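Local coordinates for NDP-N-acetyl-D-galactosaminuronic acid dehydrogenase (Methanosarcina mazei Go1, PDB 3G79), which probably oxidises UDP-N-acetyl-D-mannosamine to UDP-N-acetyl-D-mannosaminouronate with two molecules of NAD+, as a member of the UDP-glucose/GDP-mannose dehydrogenase family, at residues I149-T154 with A231-T236; F241-I246 with L324-N329; Y299-G304 with S320-A325. One frame throughout, in Å; residues are numbered along the deposited sequence.

Contact 1 of 3, residues I149-T154 with A231-T236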
loop_
_atom_site.group_PDB
_atom_site.type_symbol
_atom_site.label_atom_id
_atom_site.label_comp_id
_atom_site.label_asym_id
_atom_site.label_seq_id
_atom_site.Cartn_x
_atom_site.Cartn_y
_atom_site.Cartn_z
ATOM N N ILE A 149 19.055 -7.131 12.868
ATOM C CA ILE A 149 20.163 -6.184 12.674
ATOM C C ILE A 149 19.769 -5.101 11.691
ATOM O O ILE A 149 18.689 -5.180 11.109
ATOM C CB ILE A 149 21.473 -6.869 12.261
ATOM C CG1 ILE A 149 21.239 -7.808 11.065
ATOM C CG2 ILE A 149 22.094 -7.597 13.492
ATOM C CD1 ILE A 149 22.503 -8.608 10.566
ATOM N N THR A 150 20.613 -4.085 11.522
ATOM C CA THR A 150 20.306 -2.967 10.620
ATOM C C THR A 150 21.012 -3.137 9.317
ATOM O O THR A 150 22.125 -3.659 9.286
ATOM C CB THR A 150 20.773 -1.612 11.182
ATOM O OG1 THR A 150 22.203 -1.618 11.293
ATOM C CG2 THR A 150 20.183 -1.380 12.514
ATOM N N PRO A 151 20.416 -2.633 8.231
ATOM C CA PRO A 151 21.124 -2.843 6.994
ATOM C C PRO A 151 22.603 -2.513 7.108
ATOM O O PRO A 151 22.939 -1.420 7.553
ATOM C CB PRO A 151 20.425 -1.873 6.034
ATOM C CG PRO A 151 18.993 -1.937 6.502
ATOM C CD PRO A 151 19.091 -2.022 8.009
ATOM N N GLY A 152 23.458 -3.440 6.669
ATOM C CA GLY A 152 24.885 -3.188 6.515
ATOM C C GLY A 152 25.700 -3.860 7.609
ATOM O O GLY A 152 26.913 -3.896 7.550
ATOM N N THR A 153 25.017 -4.402 8.609
ATOM C CA THR A 153 25.670 -5.099 9.711
ATOM C C THR A 153 26.431 -6.388 9.274
ATOM O O THR A 153 27.633 -6.547 9.571
ATOM C CB THR A 153 24.633 -5.377 10.818
ATOM O OG1 THR A 153 23.975 -4.142 11.176
ATOM C CG2 THR A 153 25.289 -6.049 12.040
ATOM N N THR A 154 25.759 -7.290 8.553
ATOM C CA THR A 154 26.420 -8.498 8.078
ATOM C C THR A 154 27.731 -8.232 7.328
ATOM O O THR A 154 28.791 -8.735 7.744
ATOM C CB THR A 154 25.494 -9.383 7.246
ATOM O OG1 THR A 154 24.310 -9.572 7.988
ATOM C CG2 THR A 154 26.106 -10.774 7.000
ATOM N N ALA A 231 18.359 -9.421 2.806
ATOM C CA ALA A 231 17.674 -9.975 3.962
ATOM C C ALA A 231 17.458 -8.902 4.972
ATOM O O ALA A 231 16.389 -8.779 5.459
ATOM C CB ALA A 231 18.482 -11.189 4.591
ATOM N N GLU A 232 18.491 -8.120 5.288
ATOM C CA GLU A 232 18.402 -7.051 6.303
ATOM C C GLU A 232 17.423 -5.955 5.911
ATOM O O GLU A 232 16.695 -5.426 6.758
ATOM C CB GLU A 232 19.773 -6.404 6.548
ATOM C CG GLU A 232 20.812 -7.267 7.330
ATOM C CD GLU A 232 22.192 -6.789 7.004
ATOM O OE1 GLU A 232 22.314 -6.094 5.980
ATOM O OE2 GLU A 232 23.128 -7.022 7.753
ATOM N N VAL A 233 17.442 -5.596 4.636
ATOM C CA VAL A 233 16.537 -4.618 4.071
ATOM C C VAL A 233 15.098 -5.105 4.063
ATOM O O VAL A 233 14.174 -4.334 4.263
ATOM C CB VAL A 233 17.016 -4.228 2.672
ATOM C CG1 VAL A 233 15.982 -3.469 1.917
ATOM C CG2 VAL A 233 18.293 -3.409 2.829
ATOM N N THR A 234 14.907 -6.399 3.914
ATOM C CA THR A 234 13.545 -6.947 3.908
ATOM C C THR A 234 12.754 -6.596 5.141
ATOM O O THR A 234 11.620 -6.093 5.029
ATOM C CB THR A 234 13.531 -8.461 3.745
ATOM O OG1 THR A 234 14.014 -8.797 2.437
ATOM C CG2 THR A 234 12.081 -9.010 3.965
ATOM N N LYS A 235 13.358 -6.826 6.306
ATOM C CA LYS A 235 12.718 -6.471 7.561
ATOM C C LYS A 235 12.489 -4.971 7.754
ATOM O O LYS A 235 11.460 -4.570 8.323
ATOM C CB LYS A 235 13.451 -7.130 8.751
ATOM C CG LYS A 235 13.841 -6.235 9.876
ATOM C CD LYS A 235 12.723 -5.816 10.817
ATOM C CE LYS A 235 13.402 -4.793 11.788
ATOM N NZ LYS A 235 12.640 -4.262 12.945
ATOM N N THR A 236 13.398 -4.119 7.276
ATOM C CA THR A 236 13.118 -2.686 7.409
ATOM C C THR A 236 12.007 -2.308 6.436
ATOM O O THR A 236 11.053 -1.650 6.843
ATOM C CB THR A 236 14.362 -1.712 7.320
ATOM O OG1 THR A 236 14.840 -1.642 5.976
ATOM C CG2 THR A 236 15.487 -2.146 8.236
HETATM O O HOH W 1 17.147 -5.017 9.104
#
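The loop 149-154 runs past the first part of helix 228-258, and P151 and E232 approach to 5.1 Å between their CA atoms. A type II turn from T150 to T153 shapes the loop. T150 O takes both the backbone N and the hydroxyl of T153. G152 fills the third turn position at backbone angles that call for glycine.

E232 reaches out from the helix with its chain extended beyond CG and lays its carboxylate against this turn. OE1 accepts the N-H of G152 at 3.0 Å, an almost straight bond (177°) that comes from above the carboxylate plane. OE2 takes two donors from T154. The backbone N meets it at 2.8 Å, nearly along its C-O axis, and OG1 lies 2.8 Å away, above the plane. The loop leads from strand 142-145 of the Rossmann-type NAD-binding domain into helix 154-166, so the glutamate ties the start of that helix to the long helix of the central domain. An alanine here would probably leave the N-H groups of G152 and T154 without their acceptor and let the turn shift against the helix.

I149 crosses the glutamate obliquely, with CD1 3.9 Å from E232 CG. H178 of strand 175-178 also touches both side chains. On the other flank the ring of P151 meets T236 tip to tip, P151 CD lying 3.6 Å from T236 CG2. It crosses V233 at about a right angle, with P151 CG 4.0 Å from V233 CG2.

Contact 2 of 3, residues F241-I246 with L324-N329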
loop_
_atom_site.group_PDB
_atom_site.type_symbol
_atom_site.label_atom_id
_atom_site.label_comp_id
_atom_site.label_asym_id
_atom_site.label_seq_id
_atom_site.Cartn_x
_atom_site.Cartn_y
_atom_site.Cartn_z
ATOM N N PHE A 241 6.907 0.021 4.675
ATOM C CA PHE A 241 5.754 -0.029 3.789
ATOM C C PHE A 241 4.469 0.003 4.595
ATOM O O PHE A 241 3.535 0.699 4.219
ATOM C CB PHE A 241 5.849 -1.250 2.858
ATOM C CG PHE A 241 6.631 -0.978 1.622
ATOM C CD1 PHE A 241 7.853 -0.324 1.688
ATOM C CD2 PHE A 241 6.132 -1.317 0.382
ATOM C CE1 PHE A 241 8.572 -0.046 0.538
ATOM C CE2 PHE A 241 6.841 -1.025 -0.773
ATOM C CZ PHE A 241 8.060 -0.407 -0.699
ATOM N N ARG A 242 4.453 -0.710 5.727
ATOM C CA ARG A 242 3.323 -0.659 6.672
ATOM C C ARG A 242 3.154 0.763 7.185
ATOM O O ARG A 242 2.061 1.304 7.123
ATOM C CB ARG A 242 3.433 -1.668 7.868
ATOM C CG ARG A 242 2.467 -1.331 9.042
ATOM C CD ARG A 242 2.090 -2.492 9.987
ATOM N NE ARG A 242 0.988 -3.236 9.403
ATOM C CZ ARG A 242 -0.188 -3.481 9.979
ATOM N NH1 ARG A 242 -0.446 -3.094 11.233
ATOM N NH2 ARG A 242 -1.100 -4.140 9.276
ATOM N N ASP A 243 4.250 1.362 7.648
ATOM C CA ASP A 243 4.248 2.718 8.151
ATOM C C ASP A 243 3.690 3.678 7.120
ATOM O O ASP A 243 2.880 4.535 7.417
ATOM C CB ASP A 243 5.655 3.126 8.595
ATOM C CG ASP A 243 5.683 4.484 9.247
ATOM O OD1 ASP A 243 4.746 4.819 9.995
ATOM O OD2 ASP A 243 6.640 5.238 9.019
ATOM N N LEU A 244 4.099 3.510 5.888
ATOM C CA LEU A 244 3.528 4.273 4.786
ATOM C C LEU A 244 2.038 4.014 4.546
ATOM O O LEU A 244 1.301 4.976 4.272
ATOM C CB LEU A 244 4.338 4.051 3.506
ATOM C CG LEU A 244 3.718 4.676 2.251
ATOM C CD1 LEU A 244 3.741 6.224 2.303
ATOM C CD2 LEU A 244 4.423 4.189 1.028
ATOM N N GLN A 245 1.570 2.762 4.659
ATOM C CA GLN A 245 0.122 2.556 4.457
ATOM C C GLN A 245 -0.695 3.262 5.520
ATOM O O GLN A 245 -1.846 3.696 5.289
ATOM C CB GLN A 245 -0.347 1.096 4.201
ATOM C CG GLN A 245 0.300 0.015 4.981
ATOM C CD GLN A 245 0.164 -1.441 4.402
ATOM O OE1 GLN A 245 1.088 -2.264 4.606
ATOM N NE2 GLN A 245 -0.956 -1.755 3.720
ATOM N N ILE A 246 -0.079 3.430 6.684
ATOM C CA ILE A 246 -0.766 4.055 7.786
ATOM C C ILE A 246 -0.753 5.545 7.560
ATOM O O ILE A 246 -1.719 6.246 7.841
ATOM C CB ILE A 246 -0.097 3.708 9.101
ATOM C CG1 ILE A 246 -0.504 2.302 9.550
ATOM C CG2 ILE A 246 -0.422 4.790 10.225
ATOM C CD1 ILE A 246 0.437 1.765 10.668
ATOM N N LEU A 324 8.581 11.226 4.731
ATOM C CA LEU A 324 7.389 12.004 4.874
ATOM C C LEU A 324 6.202 11.190 5.341
ATOM O O LEU A 324 5.262 11.732 5.937
ATOM C CB LEU A 324 7.162 12.857 3.634
ATOM C CG LEU A 324 5.830 12.835 2.909
ATOM C CD1 LEU A 324 5.320 14.236 2.529
ATOM C CD2 LEU A 324 6.112 12.012 1.689
ATOM N N ALA A 325 6.264 9.879 5.190
ATOM C CA ALA A 325 5.357 9.031 5.996
ATOM C C ALA A 325 5.589 9.176 7.518
ATOM O O ALA A 325 4.631 9.288 8.308
ATOM C CB ALA A 325 5.479 7.597 5.609
ATOM N N ARG A 326 6.852 9.154 7.933
ATOM C CA ARG A 326 7.163 9.330 9.359
ATOM C C ARG A 326 6.578 10.646 9.906
ATOM O O ARG A 326 6.142 10.705 11.058
ATOM C CB ARG A 326 8.678 9.255 9.621
ATOM C CG ARG A 326 9.296 7.836 9.577
ATOM C CD ARG A 326 8.531 6.808 10.439
ATOM N NE ARG A 326 8.121 7.398 11.703
ATOM C CZ ARG A 326 6.998 7.130 12.339
ATOM N NH1 ARG A 326 6.108 6.235 11.893
ATOM N NH2 ARG A 326 6.773 7.745 13.468
ATOM N N LYS A 327 6.522 11.689 9.080
ATOM C CA LYS A 327 6.058 12.976 9.600
ATOM C C LYS A 327 4.532 13.069 9.695
ATOM O O LYS A 327 4.001 13.735 10.606
ATOM C CB LYS A 327 6.600 14.130 8.787
ATOM C CG LYS A 327 8.084 14.395 8.927
ATOM C CD LYS A 327 8.439 15.407 7.813
ATOM C CE LYS A 327 9.923 15.741 7.710
ATOM N NZ LYS A 327 10.121 16.316 6.366
ATOM N N VAL A 328 3.832 12.436 8.747
ATOM C CA VAL A 328 2.368 12.378 8.763
ATOM C C VAL A 328 1.999 11.672 10.076
ATOM O O VAL A 328 1.378 12.265 10.976
ATOM C CB VAL A 328 1.806 11.703 7.484
ATOM C CG1 VAL A 328 0.340 11.364 7.606
ATOM C CG2 VAL A 328 1.985 12.609 6.303
ATOM N N ASN A 329 2.481 10.454 10.230
ATOM C CA ASN A 329 2.229 9.663 11.414
ATOM C C ASN A 329 2.669 10.312 12.749
ATOM O O ASN A 329 1.956 10.165 13.759
ATOM C CB ASN A 329 2.846 8.280 11.220
ATOM C CG ASN A 329 2.095 7.437 10.172
ATOM O OD1 ASN A 329 0.923 7.698 9.846
ATOM N ND2 ASN A 329 2.772 6.411 9.646
#
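D243 meets R326 and N329 with its carboxylate, and its chain can be followed outward from helix 228-258. From CB the chain turns so that CG stands anti to the backbone N (chi1 -175°), beside the carbonyl carbon. D243 CG lies in the plane of the R326 guanidinium, at its edge, 3.2 Å from R326 NH1. At the tip, OD1 has two neighbours. N329 ND2 donates to it at 2.6 Å from above the carboxylate plane. R326 NH1 makes the salt bridge to it at 2.7 Å, although this bond is weak in angle. OD2 also faces R326 NH1, but its position is less certain. The carboxylate and guanidinium planes are 26° apart.

The segments 241-246 and 324-329 cross at 49°, with their axes 8.7 Å apart at closest approach. They are parts of helix 228-258 and helix 321-345, two long helices of the all-helical middle of the chain, between the two sheet-bearing domains.

N329 ND2 serves the same aspartate twice, since it also donates to D243 O at 2.9 Å. Both acceptors lie near the amide plane. The amide oxygen, N329 OD1, accepts from N250, so both ends of the amide are held. R326 has a second acid, D330, at NH2. I246 crosses N329 at about a right angle and brings its CG2 near the amide. The methyl of A325 points toward helix 228-258. There A325 CB sits 3.9 Å from L244 CA, and L244 CD1 touches the same methyl.

Contact 3 of 3, residues Y299-G304 with S320-A325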
loop_
_atom_site.group_PDB
_atom_site.type_symbol
_atom_site.label_atom_id
_atom_site.label_comp_id
_atom_site.label_asym_id
_atom_site.label_seq_id
_atom_site.Cartn_x
_atom_site.Cartn_y
_atom_site.Cartn_z
ATOM N N TYR A 299 14.508 5.276 9.024
ATOM C CA TYR A 299 15.800 5.952 9.227
ATOM C C TYR A 299 16.928 5.013 8.964
ATOM O O TYR A 299 17.932 5.443 8.421
ATOM C CB TYR A 299 15.931 6.651 10.605
ATOM C CG TYR A 299 14.797 7.630 10.794
ATOM C CD1 TYR A 299 14.618 8.712 9.908
ATOM C CD2 TYR A 299 13.840 7.420 11.785
ATOM C CE1 TYR A 299 13.531 9.605 10.068
ATOM C CE2 TYR A 299 12.761 8.290 11.947
ATOM C CZ TYR A 299 12.609 9.375 11.083
ATOM O OH TYR A 299 11.520 10.177 11.250
ATOM N N HIS A 300 16.756 3.742 9.321
ATOM C CA HIS A 300 17.684 2.708 8.889
ATOM C C HIS A 300 17.828 2.507 7.359
ATOM O O HIS A 300 18.951 2.328 6.886
ATOM C CB HIS A 300 17.388 1.404 9.591
ATOM C CG HIS A 300 17.448 1.523 11.075
ATOM N ND1 HIS A 300 16.401 1.170 11.899
ATOM C CD2 HIS A 300 18.431 1.977 11.885
ATOM C CE1 HIS A 300 16.738 1.395 13.155
ATOM N NE2 HIS A 300 17.957 1.902 13.172
ATOM N N LEU A 301 16.723 2.560 6.604
ATOM C CA LEU A 301 16.785 2.526 5.125
ATOM C C LEU A 301 17.523 3.739 4.602
ATOM O O LEU A 301 18.425 3.640 3.756
ATOM C CB LEU A 301 15.387 2.504 4.471
ATOM C CG LEU A 301 14.803 1.261 3.808
ATOM C CD1 LEU A 301 13.801 1.668 2.701
ATOM C CD2 LEU A 301 15.886 0.414 3.216
ATOM N N GLU A 302 17.112 4.891 5.101
ATOM C CA GLU A 302 17.766 6.123 4.746
ATOM C C GLU A 302 19.248 6.036 4.959
ATOM O O GLU A 302 19.969 6.241 4.003
ATOM C CB GLU A 302 17.154 7.315 5.469
ATOM C CG GLU A 302 15.689 7.450 5.226
ATOM C CD GLU A 302 15.253 7.508 3.720
ATOM O OE1 GLU A 302 16.061 7.780 2.812
ATOM O OE2 GLU A 302 14.060 7.300 3.453
ATOM N N ARG A 303 19.728 5.727 6.174
ATOM C CA ARG A 303 21.174 5.587 6.381
ATOM C C ARG A 303 21.687 4.503 5.429
ATOM O O ARG A 303 22.662 4.714 4.717
ATOM C CB ARG A 303 21.526 5.226 7.812
ATOM C CG ARG A 303 23.032 5.288 8.067
ATOM C CD ARG A 303 23.471 4.595 9.368
ATOM N NE ARG A 303 23.501 5.497 10.515
ATOM C CZ ARG A 303 22.596 5.498 11.495
ATOM N NH1 ARG A 303 21.578 4.631 11.461
ATOM N NH2 ARG A 303 22.686 6.376 12.504
ATOM N N GLY A 304 20.986 3.373 5.381
ATOM C CA GLY A 304 21.359 2.252 4.519
ATOM C C GLY A 304 21.624 2.564 3.044
ATOM O O GLY A 304 22.540 1.999 2.440
ATOM N N SER A 320 12.249 11.635 0.593
ATOM C CA SER A 320 11.917 10.255 0.508
ATOM C C SER A 320 10.484 10.209 0.906
ATOM O O SER A 320 10.074 10.827 1.912
ATOM C CB SER A 320 12.734 9.514 1.533
ATOM O OG SER A 320 12.239 8.214 1.796
ATOM N N ILE A 321 9.706 9.477 0.126
ATOM C CA ILE A 321 8.351 9.136 0.534
ATOM C C ILE A 321 8.301 8.591 1.959
ATOM O O ILE A 321 7.363 8.858 2.692
ATOM C CB ILE A 321 7.720 8.107 -0.425
ATOM C CG1 ILE A 321 7.457 8.769 -1.771
ATOM C CG2 ILE A 321 6.422 7.607 0.119
ATOM C CD1 ILE A 321 7.278 7.784 -2.856
ATOM N N TYR A 322 9.288 7.830 2.370
ATOM C CA TYR A 322 9.129 7.161 3.668
ATOM C C TYR A 322 9.331 8.189 4.748
ATOM O O TYR A 322 8.608 8.199 5.738
ATOM C CB TYR A 322 10.104 5.992 3.829
ATOM C CG TYR A 322 10.239 5.145 2.588
ATOM C CD1 TYR A 322 9.098 4.621 1.926
ATOM C CD2 TYR A 322 11.491 4.831 2.087
ATOM C CE1 TYR A 322 9.216 3.807 0.782
ATOM C CE2 TYR A 322 11.626 4.022 0.942
ATOM C CZ TYR A 322 10.486 3.514 0.296
ATOM O OH TYR A 322 10.669 2.716 -0.818
ATOM N N VAL A 323 10.279 9.099 4.525
ATOM C CA VAL A 323 10.617 10.135 5.512
ATOM C C VAL A 323 9.364 10.970 5.784
ATOM O O VAL A 323 9.068 11.304 6.936
ATOM C CB VAL A 323 11.806 10.979 5.024
ATOM C CG1 VAL A 323 11.975 12.307 5.847
ATOM C CG2 VAL A 323 13.090 10.144 5.034
ATOM N N LEU A 324 8.581 11.226 4.731
ATOM C CA LEU A 324 7.389 12.004 4.874
ATOM C C LEU A 324 6.202 11.190 5.341
ATOM O O LEU A 324 5.262 11.732 5.937
ATOM C CB LEU A 324 7.162 12.857 3.634
ATOM C CG LEU A 324 5.830 12.835 2.909
ATOM C CD1 LEU A 324 5.320 14.236 2.529
ATOM C CD2 LEU A 324 6.112 12.012 1.689
ATOM N N ALA A 325 6.264 9.879 5.190
ATOM C CA ALA A 325 5.357 9.031 5.996
ATOM C C ALA A 325 5.589 9.176 7.518
ATOM O O ALA A 325 4.631 9.288 8.308
ATOM C CB ALA A 325 5.479 7.597 5.609
#
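S320 OG is gripped by several groups. It lies 2.6 Å from E302 OE2 and donates to it, reaching the carboxylate on its syn side, 24° out of the plane. It also accepts from the helix that follows. The backbone N of Y322 donates to S320 OG at 3.0 Å, and V323 N makes a weak bond to it. S320 is therefore the N-cap of helix 321-345. The hydroxyl also bonds to Q251 of the second subunit.

E302 reaches the serine through a bend at chi2 (-54°). Its other oxygen, OE1, is bonded to Y255 of the second subunit, so both carboxylate oxygens have partners. The start of helix 321-345 would probably favour the negative charge nearby.

The segments 299-304 and 321-325 run roughly antiparallel (152°), with axes 10.2 Å apart at closest approach. They belong to helices 293-305 and 321-345, and the chain between these is mainly loop. The contact thus closes this loop at its base, where the second subunit of the dimer also packs.

The acid is bordered by carbon as well. V323 CG2 lies 3.7 Å from E302 CG. OE2 also lies at the edge of the Y322 ring, near its plane, with E302 OE2 3.8 Å from Y322 CD2. Further along the ring, L301 CD1 packs against it, 3.7 Å from Y322 CE2. The phenol oxygen of Y322 is bonded to the backbone O of A248 of the second subunit. T236 of helix 228-258 touches L301, and T240 of the same helix touches Y322.

How the contacts relate
All three contacts are buried, contact 2 most fully; P151 in contact 1 and E302 in contact 3 are partly exposed. Contacts 1 and 2 use successive parts of helix 228-258. Contacts 2 and 3 share L324 and A325 on helix 321-345. Contact 1 joins the NAD-binding domain to the central domain, and its acid is met by backbone N-H groups and a threonine hydroxyl. Contact 2 lies between two long helices and pairs its acid with an arginine and an amide. In contact 3 the acid meets a helix-capping serine, and the second subunit takes part in the bonding. Contacts 1 and 3 meet through packing of T150 on H300. Y299 packs on R326 between contacts 3 and 2.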